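Local coordinates for protein jasmonate-induced oxygenase 2 (Arabidopsis thaliana, PDB 6LSV) that uses iron, 2-oxoglutarate and oxygen to hydroxylate the defence hormone jasmonate, yielding 12-hydroxyjasmonate, succinate and carbon dioxide, at residues A[124-128]-A[336-341]. Sequence-based numbering, arbitrary orientation.
With JAA ({(1R,2R)-3-oxo-2-[(2Z)-pent-2-en-1-yl]cyclopentyl}acetic acid), chain D.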
ATOM      1  N   ARG A 124      -3.780 -10.255   9.924  1.00 23.97           N
ATOM      2  CA  ARG A 124      -4.258 -10.906   8.715  1.00 27.07           C
ATOM      3  C   ARG A 124      -5.201  -9.965   7.980  1.00 24.75           C
ATOM      4  O   ARG A 124      -5.686  -8.973   8.533  1.00 21.47           O
ATOM      5  CB  ARG A 124      -4.954 -12.240   9.027  1.00 27.57           C
ATOM      6  CG  ARG A 124      -6.351 -12.092   9.610  1.00 26.82           C
ATOM      7  CD  ARG A 124      -6.973 -13.443   9.918  1.00 25.70           C
ATOM      8  NE  ARG A 124      -7.673 -13.995   8.762  1.00 35.42           N
ATOM      9  CZ  ARG A 124      -7.903 -15.290   8.571  1.00 35.56           C
ATOM     10  NH1 ARG A 124      -7.492 -16.182   9.462  1.00 31.03           N
ATOM     11  NH2 ARG A 124      -8.545 -15.694   7.485  1.00 34.58           N
ATOM     12  N   LEU A 125      -5.452 -10.293   6.717  1.00 22.56           N
ATOM     13  CA  LEU A 125      -6.352  -9.531   5.862  1.00 22.46           C
ATOM     14  C   LEU A 125      -7.255 -10.525   5.151  1.00 25.91           C
ATOM     15  O   LEU A 125      -6.769 -11.403   4.429  1.00 30.97           O
ATOM     16  CB  LEU A 125      -5.561  -8.676   4.866  1.00 24.85           C
ATOM     17  CG  LEU A 125      -6.273  -7.788   3.847  1.00 29.80           C
ATOM     18  CD1 LEU A 125      -7.274  -6.867   4.523  1.00 32.36           C
ATOM     19  CD2 LEU A 125      -5.241  -6.975   3.075  1.00 30.71           C
ATOM     20  N   GLY A 126      -8.558 -10.408   5.373  1.00 23.89           N
ATOM     21  CA  GLY A 126      -9.508 -11.394   4.908  1.00 23.10           C
ATOM     22  C   GLY A 126     -10.033 -12.255   6.045  1.00 28.78           C
ATOM     23  O   GLY A 126      -9.496 -12.286   7.155  1.00 25.82           O
ATOM     24  N   VAL A 127     -11.113 -12.978   5.750  1.00 28.76           N
ATOM     25  CA  VAL A 127     -11.855 -13.661   6.803  1.00 32.24           C
ATOM     26  C   VAL A 127     -12.130 -15.118   6.449  1.00 32.44           C
ATOM     27  O   VAL A 127     -13.049 -15.728   7.006  1.00 35.25           O
ATOM     28  CB  VAL A 127     -13.168 -12.913   7.109  1.00 25.73           C
ATOM     29  CG1 VAL A 127     -12.869 -11.542   7.689  1.00 22.13           C
ATOM     30  CG2 VAL A 127     -14.018 -12.784   5.853  1.00 20.00           C
ATOM     31  N   GLU A 128     -11.348 -15.686   5.527  1.00 33.86           N
ATOM     32  CA  GLU A 128     -11.454 -17.108   5.217  1.00 34.21           C
ATOM     33  C   GLU A 128     -10.774 -17.923   6.317  1.00 38.55           C
ATOM     34  O   GLU A 128      -9.646 -17.613   6.723  1.00 37.07           O
ATOM     35  CB  GLU A 128     -10.830 -17.410   3.854  1.00 37.98           C
ATOM     36  CG  GLU A 128     -11.464 -18.594   3.091  1.00 48.06           C
ATOM     37  CD  GLU A 128     -12.996 -18.536   3.017  1.00 57.80           C
ATOM     38  OE1 GLU A 128     -13.688 -18.986   3.962  1.00 51.42           O
ATOM     39  OE2 GLU A 128     -13.509 -18.024   1.999  1.00 55.44           O
ATOM     40  N   ILE A 336     -10.817  -7.009  -1.050  1.00 24.17           N
ATOM     41  CA  ILE A 336      -9.610  -7.378  -0.315  1.00 22.28           C
ATOM     42  C   ILE A 336      -9.898  -7.493   1.178  1.00 24.12           C
ATOM     43  O   ILE A 336      -9.192  -8.210   1.899  1.00 21.41           O
ATOM     44  CB  ILE A 336      -8.469  -6.382  -0.598  1.00 18.64           C
ATOM     45  CG1 ILE A 336      -7.115  -7.088  -0.490  1.00 17.81           C
ATOM     46  CG2 ILE A 336      -8.538  -5.188   0.353  1.00 18.65           C
ATOM     47  CD1 ILE A 336      -5.925  -6.181  -0.745  1.00 27.00           C
ATOM     48  N   ARG A 337     -10.932  -6.808   1.672  1.00 20.67           N
ATOM     49  CA  ARG A 337     -11.267  -6.939   3.085  1.00 20.89           C
ATOM     50  C   ARG A 337     -11.849  -8.311   3.394  1.00 22.34           C
ATOM     51  O   ARG A 337     -11.664  -8.826   4.502  1.00 24.67           O
ATOM     52  CB  ARG A 337     -12.238  -5.837   3.504  1.00 19.79           C
ATOM     53  CG  ARG A 337     -11.554  -4.543   3.891  1.00 19.22           C
ATOM     54  CD  ARG A 337     -12.508  -3.369   3.829  1.00 20.43           C
ATOM     55  NE  ARG A 337     -11.844  -2.119   4.176  1.00 23.00           N
ATOM     56  CZ  ARG A 337     -12.150  -1.375   5.235  1.00 23.67           C
ATOM     57  NH1 ARG A 337     -13.119  -1.752   6.060  1.00 15.70           N
ATOM     58  NH2 ARG A 337     -11.489  -0.249   5.464  1.00 23.85           N
ATOM     59  N   THR A 338     -12.538  -8.920   2.430  1.00 20.21           N
ATOM     60  CA  THR A 338     -13.129 -10.237   2.625  1.00 22.29           C
ATOM     61  C   THR A 338     -12.206 -11.371   2.200  1.00 25.50           C
ATOM     62  O   THR A 338     -12.201 -12.427   2.844  1.00 30.38           O
ATOM     63  CB  THR A 338     -14.450 -10.339   1.853  1.00 26.99           C
ATOM     64  OG1 THR A 338     -15.168  -9.102   1.964  1.00 22.89           O
ATOM     65  CG2 THR A 338     -15.310 -11.472   2.398  1.00 17.56           C
ATOM     66  N   GLN A 339     -11.417 -11.177   1.138  1.00 23.52           N
ATOM     67  CA  GLN A 339     -10.574 -12.233   0.593  1.00 23.16           C
ATOM     68  C   GLN A 339      -9.092 -12.079   0.902  1.00 24.26           C
ATOM     69  O   GLN A 339      -8.345 -13.051   0.746  1.00 23.47           O
ATOM     70  CB  GLN A 339     -10.729 -12.307  -0.933  1.00 20.40           C
ATOM     71  CG  GLN A 339     -12.107 -12.680  -1.416  1.00 20.46           C
ATOM     72  CD  GLN A 339     -12.140 -12.910  -2.915  1.00 24.96           C
ATOM     73  OE1 GLN A 339     -11.367 -12.309  -3.663  1.00 22.59           O
ATOM     74  NE2 GLN A 339     -13.036 -13.784  -3.364  1.00 21.16           N
ATOM     75  N   GLY A 340      -8.643 -10.895   1.309  1.00 21.45           N
ATOM     76  CA  GLY A 340      -7.230 -10.632   1.429  1.00 18.89           C
ATOM     77  C   GLY A 340      -6.558 -10.562   0.072  1.00 24.53           C
ATOM     78  O   GLY A 340      -7.220 -10.525  -0.973  1.00 21.81           O
ATOM     79  N   PRO A 341      -5.221 -10.542   0.063  1.00 24.60           N
ATOM     80  CA  PRO A 341      -4.482 -10.429  -1.203  1.00 20.52           C
ATOM     81  C   PRO A 341      -4.834 -11.507  -2.215  1.00 22.21           C
ATOM     82  O   PRO A 341      -4.713 -12.702  -1.935  1.00 23.23           O
ATOM     83  CB  PRO A 341      -3.018 -10.547  -0.761  1.00 21.62           C
ATOM     84  CG  PRO A 341      -3.017 -10.050   0.639  1.00 22.32           C
ATOM     85  CD  PRO A 341      -4.324 -10.502   1.231  1.00 18.59           C
TER
HETATM   86  O01 JAA D 402      -4.960  -3.261   5.593  1.00 23.38           O
HETATM   87  O02 JAA D 402      -8.702   0.718   2.331  1.00 22.94           O
HETATM   88  O03 JAA D 402     -10.170  -0.845   2.691  1.00 28.24           O
HETATM   89  C04 JAA D 402      -7.151  -1.573   3.653  1.00 26.64           C
HETATM   90  C05 JAA D 402      -6.050  -2.769   3.713  1.00 25.45           C
HETATM   91  C06 JAA D 402      -8.110  -1.897   4.829  1.00 23.20           C
HETATM   92  C07 JAA D 402      -7.443  -2.801   5.632  1.00 22.68           C
HETATM   93  C08 JAA D 402      -5.944  -2.984   4.992  1.00 24.18           C
HETATM   94  C09 JAA D 402      -4.656  -2.314   3.097  1.00 26.23           C
HETATM   95  C10 JAA D 402      -7.869  -1.560   2.418  1.00 20.51           C
HETATM   96  C11 JAA D 402      -4.635  -2.576   1.590  1.00 27.21           C
HETATM   97  C12 JAA D 402      -8.975  -0.502   2.483  1.00 23.78           C
HETATM   98  C13 JAA D 402      -3.625  -3.192   1.005  1.00 24.01           C
HETATM   99  C14 JAA D 402      -2.423  -3.683   1.808  1.00 28.82           C
HETATM  100  C15 JAA D 402      -2.170  -5.158   1.499  1.00 26.05           C
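Carboxylate O03 of jasmonate lies at the edge of the Arg337 guanidinium, in its plane, while the backbone of the same residue packs against Gly126. Here the C-terminal end of helix 334-339 and the loop between strands 120-122 and 137-144 together wall the jasmonate pocket of the double-stranded beta-helix (jelly-roll) core typical of Fe(II)/2-oxoglutarate dioxygenases. Arg337 NE gives the main bond to O03 (2.6 Å, 162° at the hydrogen), and NH2 adds a weak one; Arg333 and Arg208 also bind the ligand. The CB of Arg337 points away from the 124-128 loop, and the side chain, extended from CG to NE, reaches the carboxylate. The first torsion of Leu125 (chi1 180°) sets CG opposite the backbone N, and its two methyls reach Ile336 and the ligand. CD2 touches Ile336 CD1 and lies 3.9 Å from C15 at the end of the jasmonate pentenyl chain. CD1 rests 3.5 Å from Ile336 O. Close backbone packing follows at Gly126, whose CA lies 3.4 Å from Arg337 O in a CA-H...O contact. Tyr118 OH joins the two sides, hydrogen-bonding to both Gly126 N and Arg337 O. Farther out, Val127 N donates to Thr338 O (3.2 Å), approaching from above the carbonyl plane, and Val127 CG2 touches Thr338 CG2 at 3.9 Å.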